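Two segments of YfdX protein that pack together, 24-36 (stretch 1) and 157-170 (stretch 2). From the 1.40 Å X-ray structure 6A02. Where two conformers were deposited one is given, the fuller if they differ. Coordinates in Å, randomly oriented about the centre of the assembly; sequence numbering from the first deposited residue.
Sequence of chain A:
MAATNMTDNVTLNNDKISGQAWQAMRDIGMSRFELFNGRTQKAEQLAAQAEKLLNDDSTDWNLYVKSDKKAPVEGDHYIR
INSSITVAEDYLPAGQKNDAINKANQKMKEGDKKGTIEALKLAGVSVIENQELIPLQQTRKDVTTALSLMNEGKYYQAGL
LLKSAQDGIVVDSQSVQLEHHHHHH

Stretch 1 24-36: AMRDIGMSRFELF
Stretch 2 (157-170) QAGLLLKSAQDGIV

Helices far apart in sequence often pack largely by nesting side chains, and this YfdX pair is a compact example. Residues 24-36 are helical throughout, mostly near -62/-42 in phi/psi, with psi relaxing to about -25° at Glu34 and Phe36; the second stretch is helical from 157 to about 167, before Ile169 turns extended (-66/129). The axes run broadly antiparallel, with a signed crossing angle of -149°, and approach to 9.2 Å. Register is set by CA-CA distances of 7.0 Å for Met25-Gln166, 6.0 Å for Ile28-Leu162 and 5.3 Å for Arg32-Gly159; the glycine, lacking a side chain, accompanies the tightest of these. Together the stretches bury 566 Å².

Reciprocal knobs form the centre. Leu162 (m, t) points toward the first helix and sits among Ile28, Ser31, Arg32 and Leu35, its CD1 3.5 Å from Ser31 OG and its CD2 3.9 Å from Ile28 CG2. In return Arg32, extended (t, t, t, chi4 -90°), lies among Gly159, Leu162, Lys163 and Gln166. Its long aliphatic portion suits this groove, while the chi4 turn places Lys163 CB over one guanidinium face and Gly159 O near the plane at the edge, with Arg32 NE 3.4 Å from Gly159 O.

Apolar contacts extend the seam both ways. Leu35 (m, t) brings CD1 to 4.2 Å from Leu162 CD1 and 4.4 Å from Ala158 CB, and packs it against the backbone 3.6 Å from Gly159 N. Ile28 (m, t) sets CD1 4.3 Å from Ala165 CB. Met25 starts sideways, but its flexible m, m, m chain curls inward, placing CE 3.9 Å from Ile169 CD1 and, against the backbone, 3.6 Å from Ala165 O.

A water adds an indirect polar link, donating to both Met25 O and Gln166 OE1, each 2.8 Å from the water oxygen. Gln166 (m, t, chi3 117°) leaves its backbone sideways, but its end comes nearer, with OE1 3.3 Å from Gly29 CA; a CB on Gly29 would clash with that oxygen.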

ATOM      1  N   ALA A  24     -16.884   9.472   4.363  1.00  9.66           N
ATOM      2  CA  ALA A  24     -17.696   8.264   4.290  1.00  9.63           C
ATOM      3  C   ALA A  24     -16.817   7.022   4.237  1.00  8.78           C
ATOM      4  O   ALA A  24     -17.099   6.023   4.912  1.00  9.46           O
ATOM      5  CB  ALA A  24     -18.618   8.323   3.070  1.00 10.66           C
ATOM      6  N   MET A  25     -15.732   7.072   3.460  1.00  9.91           N
ATOM      7  CA  MET A  25     -14.847   5.913   3.391  1.00  7.60           C
ATOM      8  C   MET A  25     -14.155   5.674   4.724  1.00  8.28           C
ATOM      9  O   MET A  25     -13.957   4.521   5.127  1.00  8.65           O
ATOM     10  CB  MET A  25     -13.818   6.100   2.273  1.00  8.03           C
ATOM     11  CG  MET A  25     -14.420   6.183   0.872  1.00 10.25           C
ATOM     12  SD  MET A  25     -15.638   4.894   0.521  1.00 11.62           S
ATOM     13  CE  MET A  25     -14.619   3.433   0.676  1.00 12.55           C
ATOM     14  N   ARG A  26     -13.778   6.750   5.418  1.00  8.95           N
ATOM     15  CA  ARG A  26     -13.218   6.615   6.758  1.00 10.07           C
ATOM     16  C   ARG A  26     -14.233   5.961   7.693  1.00  9.80           C
ATOM     17  O   ARG A  26     -13.901   5.031   8.444  1.00  9.73           O
ATOM     18  CB  ARG A  26     -12.791   8.006   7.232  1.00 12.23           C
ATOM     19  CG  ARG A  26     -12.577   8.178   8.710  1.00 16.71           C
ATOM     20  CD  ARG A  26     -11.495   7.294   9.260  1.00 17.68           C
ATOM     21  NE  ARG A  26     -11.136   7.735  10.608  1.00 23.11           N
ATOM     22  CZ  ARG A  26     -10.378   7.035  11.445  1.00 22.42           C
ATOM     23  NH1 ARG A  26      -9.913   5.856  11.078  1.00 22.65           N
ATOM     24  NH2 ARG A  26     -10.100   7.516  12.651  1.00 21.70           N
ATOM     25  N   ASP A  27     -15.496   6.394   7.614  1.00  9.29           N
ATOM     26  CA  ASP A  27     -16.540   5.813   8.457  1.00  9.57           C
ATOM     27  C   ASP A  27     -16.766   4.336   8.137  1.00  8.89           C
ATOM     28  O   ASP A  27     -17.034   3.535   9.043  1.00  8.95           O
ATOM     29  CB  ASP A  27     -17.848   6.589   8.283  1.00 10.18           C
ATOM     30  CG  ASP A  27     -17.802   7.981   8.882  1.00 13.01           C
ATOM     31  OD1 ASP A  27     -16.828   8.305   9.603  1.00 13.90           O
ATOM     32  OD2 ASP A  27     -18.767   8.738   8.624  1.00 13.85           O
ATOM     33  N   ILE A  28     -16.680   3.965   6.855  1.00  9.12           N
ATOM     34  CA  ILE A  28     -16.854   2.574   6.435  1.00  8.30           C
ATOM     35  C   ILE A  28     -15.794   1.678   7.074  1.00  8.25           C
ATOM     36  O   ILE A  28     -16.096   0.584   7.569  1.00  8.38           O
ATOM     37  CB  ILE A  28     -16.838   2.495   4.893  1.00  8.63           C
ATOM     38  CG1 ILE A  28     -18.160   2.998   4.321  1.00 10.67           C
ATOM     39  CG2 ILE A  28     -16.554   1.086   4.399  1.00  9.97           C
ATOM     40  CD1 ILE A  28     -18.094   3.223   2.830  1.00 11.90           C
ATOM     41  N   GLY A  29     -14.535   2.122   7.070  1.00  9.31           N
ATOM     42  CA  GLY A  29     -13.486   1.342   7.708  1.00  7.86           C
ATOM     43  C   GLY A  29     -13.680   1.202   9.206  1.00  8.69           C
ATOM     44  O   GLY A  29     -13.493   0.116   9.767  1.00 10.81           O
ATOM     45  N   MET A  30     -14.050   2.295   9.875  1.00  8.91           N
ATOM     46  CA  MET A  30     -14.280   2.231  11.316  1.00  8.61           C
ATOM     47  C   MET A  30     -15.468   1.333  11.628  1.00  9.64           C
ATOM     48  O   MET A  30     -15.443   0.558  12.594  1.00 10.32           O
ATOM     49  CB  MET A  30     -14.503   3.637  11.879  1.00 13.46           C
ATOM     50  CG  MET A  30     -13.274   4.548  11.802  1.00 14.54           C
ATOM     51  SD  MET A  30     -13.486   6.109  12.686  1.00 22.48           S
ATOM     52  CE  MET A  30     -14.210   5.415  14.174  0.57  9.53           C
ATOM     53  N   SER A  31     -16.510   1.406  10.797  1.00  8.10           N
ATOM     54  CA  SER A  31     -17.672   0.548  10.987  1.00  9.76           C
ATOM     55  C   SER A  31     -17.272  -0.916  10.941  1.00  8.18           C
ATOM     56  O   SER A  31     -17.662  -1.709  11.807  1.00  8.50           O
ATOM     57  CB  SER A  31     -18.714   0.859   9.913  1.00  8.40           C
ATOM     58  OG  SER A  31     -19.839  -0.004  10.005  1.00  8.29           O
ATOM     59  N   ARG A  32     -16.481  -1.302   9.936  1.00  6.87           N
ATOM     60  CA  ARG A  32     -16.082  -2.702   9.832  1.00  7.88           C
ATOM     61  C   ARG A  32     -15.302  -3.139  11.062  1.00  9.92           C
ATOM     62  O   ARG A  32     -15.528  -4.229  11.597  1.00  9.16           O
ATOM     63  CB  ARG A  32     -15.258  -2.935   8.566  1.00  7.98           C
ATOM     64  CG  ARG A  32     -14.787  -4.368   8.428  1.00  8.06           C
ATOM     65  CD  ARG A  32     -14.273  -4.632   7.020  1.00  9.68           C
ATOM     66  NE  ARG A  32     -13.754  -5.982   6.861  1.00  9.92           N
ATOM     67  CZ  ARG A  32     -12.485  -6.311   7.078  1.00 10.74           C
ATOM     68  NH1 ARG A  32     -11.620  -5.388   7.473  1.00 13.05           N
ATOM     69  NH2 ARG A  32     -12.085  -7.560   6.910  1.00 12.83           N
ATOM     70  N   PHE A  33     -14.375  -2.300  11.528  1.00  8.11           N
ATOM     71  CA  PHE A  33     -13.608  -2.669  12.709  1.00  9.96           C
ATOM     72  C   PHE A  33     -14.520  -2.898  13.905  1.00  7.71           C
ATOM     73  O   PHE A  33     -14.328  -3.856  14.673  1.00  9.06           O
ATOM     74  CB  PHE A  33     -12.583  -1.588  13.043  1.00  8.87           C
ATOM     75  CG  PHE A  33     -11.841  -1.862  14.327  1.00  8.80           C
ATOM     76  CD1 PHE A  33     -10.818  -2.792  14.366  1.00 11.03           C
ATOM     77  CD2 PHE A  33     -12.217  -1.236  15.502  1.00 12.45           C
ATOM     78  CE1 PHE A  33     -10.149  -3.073  15.566  1.00 11.97           C
ATOM     79  CE2 PHE A  33     -11.548  -1.513  16.698  1.00 13.32           C
ATOM     80  CZ  PHE A  33     -10.519  -2.431  16.723  1.00 14.15           C
ATOM     81  N   GLU A  34     -15.521  -2.030  14.082  1.00  9.72           N
ATOM     82  CA  GLU A  34     -16.378  -2.144  15.259  1.00  9.22           C
ATOM     83  C   GLU A  34     -17.211  -3.425  15.254  1.00  9.82           C
ATOM     84  O   GLU A  34     -17.601  -3.900  16.324  1.00 11.65           O
ATOM     85  CB  GLU A  34     -17.230  -0.888  15.431  1.00  9.84           C
ATOM     86  CG  GLU A  34     -16.427   0.377  15.702  1.00  9.67           C
ATOM     87  CD  GLU A  34     -15.650   0.350  17.008  1.00 16.51           C
ATOM     88  OE1 GLU A  34     -15.785  -0.615  17.791  1.00 17.54           O
ATOM     89  OE2 GLU A  34     -14.893   1.314  17.254  1.00 20.33           O
ATOM     90  N   LEU A  35     -17.491  -4.002  14.079  1.00  9.23           N
ATOM     91  CA  LEU A  35     -18.152  -5.307  14.044  1.00 10.69           C
ATOM     92  C   LEU A  35     -17.321  -6.356  14.771  1.00 11.73           C
ATOM     93  O   LEU A  35     -17.831  -7.094  15.625  1.00 14.40           O
ATOM     94  CB  LEU A  35     -18.397  -5.740  12.600  1.00 10.13           C
ATOM     95  CG  LEU A  35     -19.352  -4.881  11.780  1.00  9.58           C
ATOM     96  CD1 LEU A  35     -19.340  -5.311  10.317  1.00 11.80           C
ATOM     97  CD2 LEU A  35     -20.763  -4.938  12.362  1.00 11.64           C
ATOM     98  N   PHE A  36     -16.028  -6.434  14.443  1.00  9.96           N
ATOM     99  CA  PHE A  36     -15.138  -7.391  15.090  1.00 12.10           C
ATOM    100  C   PHE A  36     -14.840  -7.009  16.531  1.00 11.97           C
ATOM    101  O   PHE A  36     -14.470  -7.873  17.332  1.00 15.74           O
ATOM    102  CB  PHE A  36     -13.838  -7.507  14.291  1.00 11.82           C
ATOM    103  CG  PHE A  36     -14.027  -8.105  12.928  1.00 11.02           C
ATOM    104  CD1 PHE A  36     -13.946  -9.477  12.756  1.00 12.60           C
ATOM    105  CD2 PHE A  36     -14.299  -7.307  11.823  1.00 12.58           C
ATOM    106  CE1 PHE A  36     -14.130 -10.045  11.504  1.00 14.12           C
ATOM    107  CE2 PHE A  36     -14.474  -7.870  10.561  1.00 11.94           C
ATOM    108  CZ  PHE A  36     -14.391  -9.245  10.407  1.00 11.96           C
ATOM    109  N   GLN A 157     -21.271 -10.833   7.156  1.00 10.56           N
ATOM    110  CA  GLN A 157     -21.582 -10.540   5.765  1.00 10.59           C
ATOM    111  C   GLN A 157     -21.572  -9.039   5.505  1.00 11.25           C
ATOM    112  O   GLN A 157     -21.133  -8.589   4.440  1.00  9.54           O
ATOM    113  CB  GLN A 157     -22.945 -11.137   5.403  1.00 12.37           C
ATOM    114  CG  GLN A 157     -23.009 -12.666   5.520  1.00 15.30           C
ATOM    115  CD  GLN A 157     -23.507 -13.158   6.870  1.00 13.83           C
ATOM    116  OE1 GLN A 157     -23.152 -12.631   7.922  1.00 14.45           O
ATOM    117  NE2 GLN A 157     -24.341 -14.201   6.838  1.00 21.22           N
ATOM    118  N   ALA A 158     -22.055  -8.245   6.465  1.00 10.18           N
ATOM    119  CA  ALA A 158     -21.929  -6.796   6.342  1.00  9.44           C
ATOM    120  C   ALA A 158     -20.464  -6.375   6.257  1.00 10.06           C
ATOM    121  O   ALA A 158     -20.106  -5.508   5.449  1.00  9.31           O
ATOM    122  CB  ALA A 158     -22.606  -6.104   7.528  1.00 10.36           C
ATOM    123  N   GLY A 159     -19.610  -6.983   7.086  1.00  8.73           N
ATOM    124  CA  GLY A 159     -18.195  -6.657   7.054  1.00  8.06           C
ATOM    125  C   GLY A 159     -17.569  -6.929   5.704  1.00  9.40           C
ATOM    126  O   GLY A 159     -16.717  -6.161   5.238  1.00  8.41           O
ATOM    127  N   LEU A 160     -17.985  -8.014   5.050  1.00  9.02           N
ATOM    128  CA  LEU A 160     -17.489  -8.311   3.709  1.00  9.02           C
ATOM    129  C   LEU A 160     -17.836  -7.203   2.724  1.00 10.72           C
ATOM    130  O   LEU A 160     -17.012  -6.835   1.873  1.00  9.68           O
ATOM    131  CB  LEU A 160     -18.074  -9.631   3.224  1.00 10.12           C
ATOM    132  CG  LEU A 160     -17.659 -10.912   3.926  1.00 12.72           C
ATOM    133  CD1 LEU A 160     -18.469 -12.066   3.341  1.00 13.20           C
ATOM    134  CD2 LEU A 160     -16.166 -11.179   3.774  1.00 14.62           C
ATOM    135  N   LEU A 161     -19.053  -6.659   2.810  1.00 10.33           N
ATOM    136  CA  LEU A 161     -19.445  -5.585   1.898  1.00 11.06           C
ATOM    137  C   LEU A 161     -18.707  -4.290   2.209  1.00  8.78           C
ATOM    138  O   LEU A 161     -18.347  -3.538   1.294  1.00 10.60           O
ATOM    139  CB  LEU A 161     -20.946  -5.347   1.984  1.00 12.38           C
ATOM    140  CG  LEU A 161     -21.818  -6.184   1.076  1.00 17.23           C
ATOM    141  CD1 LEU A 161     -23.241  -5.763   1.292  1.00 16.58           C
ATOM    142  CD2 LEU A 161     -21.417  -5.972  -0.372  1.00 17.65           C
ATOM    143  N   LEU A 162     -18.498  -3.990   3.492  1.00  8.85           N
ATOM    144  CA  LEU A 162     -17.702  -2.816   3.842  1.00  7.79           C
ATOM    145  C   LEU A 162     -16.273  -2.946   3.321  1.00  8.59           C
ATOM    146  O   LEU A 162     -15.698  -1.975   2.809  1.00  9.79           O
ATOM    147  CB  LEU A 162     -17.722  -2.604   5.355  1.00  8.49           C
ATOM    148  CG  LEU A 162     -19.106  -2.321   5.948  1.00  8.10           C
ATOM    149  CD1 LEU A 162     -18.976  -2.258   7.452  1.00  9.80           C
ATOM    150  CD2 LEU A 162     -19.681  -1.025   5.406  1.00  9.64           C
ATOM    151  N   LYS A 163     -15.691  -4.147   3.417  1.00  7.80           N
ATOM    152  CA  LYS A 163     -14.347  -4.361   2.887  1.00  9.74           C
ATOM    153  C   LYS A 163     -14.333  -4.211   1.373  1.00 10.23           C
ATOM    154  O   LYS A 163     -13.414  -3.597   0.812  1.00  8.84           O
ATOM    155  CB  LYS A 163     -13.840  -5.747   3.300  1.00 10.20           C
ATOM    156  CG  LYS A 163     -12.385  -6.031   2.873  1.00 12.78           C
ATOM    157  CD  LYS A 163     -11.442  -4.981   3.472  1.00 17.29           C
ATOM    158  CE  LYS A 163      -9.966  -5.282   3.195  1.00 24.17           C
ATOM    159  NZ  LYS A 163      -9.077  -4.319   3.922  1.00 31.49           N
ATOM    160  N   SER A 164     -15.353  -4.752   0.699  1.00  9.96           N
ATOM    161  CA  SER A 164     -15.465  -4.595  -0.745  1.00 10.42           C
ATOM    162  C   SER A 164     -15.518  -3.126  -1.142  1.00 10.68           C
ATOM    163  O   SER A 164     -14.871  -2.718  -2.117  1.00 11.89           O
ATOM    164  CB  SER A 164     -16.701  -5.317  -1.254  1.00 13.96           C
ATOM    165  OG  SER A 164     -16.784  -5.176  -2.659  1.00 15.30           O
ATOM    166  N   ALA A 165     -16.263  -2.308  -0.389  1.00  9.07           N
ATOM    167  CA  ALA A 165     -16.270  -0.876  -0.679  1.00  9.89           C
ATOM    168  C   ALA A 165     -14.867  -0.285  -0.585  1.00 10.13           C
ATOM    169  O   ALA A 165     -14.456   0.506  -1.448  1.00 10.53           O
ATOM    170  CB  ALA A 165     -17.236  -0.145   0.256  1.00  8.93           C
ATOM    171  N   GLN A 166     -14.114  -0.654   0.449  1.00  9.75           N
ATOM    172  CA  GLN A 166     -12.752  -0.148   0.591  1.00 11.10           C
ATOM    173  C   GLN A 166     -11.857  -0.637  -0.537  1.00 12.43           C
ATOM    174  O   GLN A 166     -10.993   0.103  -1.026  1.00 11.69           O
ATOM    175  CB  GLN A 166     -12.172  -0.598   1.926  1.00 12.00           C
ATOM    176  CG  GLN A 166     -12.823   0.058   3.117  1.00 12.55           C
ATOM    177  CD  GLN A 166     -12.171  -0.352   4.412  1.00 17.58           C
ATOM    178  OE1 GLN A 166     -11.607   0.477   5.126  1.00 19.83           O
ATOM    179  NE2 GLN A 166     -12.227  -1.649   4.717  1.00 19.83           N
ATOM    180  N   ASP A 167     -12.019  -1.897  -0.935  1.00 11.13           N
ATOM    181  CA  ASP A 167     -11.195  -2.444  -2.005  1.00 12.62           C
ATOM    182  C   ASP A 167     -11.509  -1.804  -3.344  1.00 13.76           C
ATOM    183  O   ASP A 167     -10.711  -1.942  -4.284  1.00 13.88           O
ATOM    184  CB  ASP A 167     -11.400  -3.954  -2.115  1.00 14.78           C
ATOM    185  CG  ASP A 167     -10.791  -4.711  -0.965  1.00 17.49           C
ATOM    186  OD1 ASP A 167      -9.918  -4.149  -0.279  1.00 19.77           O
ATOM    187  OD2 ASP A 167     -11.184  -5.879  -0.771  1.00 18.05           O
ATOM    188  N   GLY A 168     -12.650  -1.118  -3.454  1.00 10.61           N
ATOM    189  CA  GLY A 168     -13.011  -0.403  -4.661  1.00 11.19           C
ATOM    190  C   GLY A 168     -12.340   0.940  -4.825  1.00  9.46           C
ATOM    191  O   GLY A 168     -12.476   1.560  -5.885  1.00 11.53           O
ATOM    192  N   ILE A 169     -11.625   1.410  -3.804  1.00 10.15           N
ATOM    193  CA  ILE A 169     -10.826   2.623  -3.950  1.00  9.52           C
ATOM    194  C   ILE A 169      -9.714   2.360  -4.953  1.00 12.40           C
ATOM    195  O   ILE A 169      -8.962   1.384  -4.825  1.00 14.00           O
ATOM    196  CB  ILE A 169     -10.220   3.031  -2.601  1.00 10.81           C
ATOM    197  CG1 ILE A 169     -11.312   3.375  -1.583  1.00 11.88           C
ATOM    198  CG2 ILE A 169      -9.262   4.185  -2.796  1.00 14.03           C
ATOM    199  CD1 ILE A 169     -10.787   3.507  -0.178  1.00 12.98           C
ATOM    200  N   VAL A 170      -9.582   3.239  -5.943  1.00  9.27           N
ATOM    201  CA  VAL A 170      -8.482   3.154  -6.894  1.00  8.98           C
ATOM    202  C   VAL A 170      -7.715   4.465  -6.857  1.00  8.48           C
ATOM    203  O   VAL A 170      -8.217   5.492  -6.401  1.00  9.11           O
ATOM    204  CB  VAL A 170      -8.940   2.836  -8.333  1.00 10.32           C
ATOM    205  CG1 VAL A 170      -9.748   1.540  -8.364  1.00 11.60           C
ATOM    206  CG2 VAL A 170      -9.738   3.986  -8.916  1.00 12.02           C
TER
HETATM  207  O   HOH W   1     -11.637   3.180   4.326  1.00 23.24           O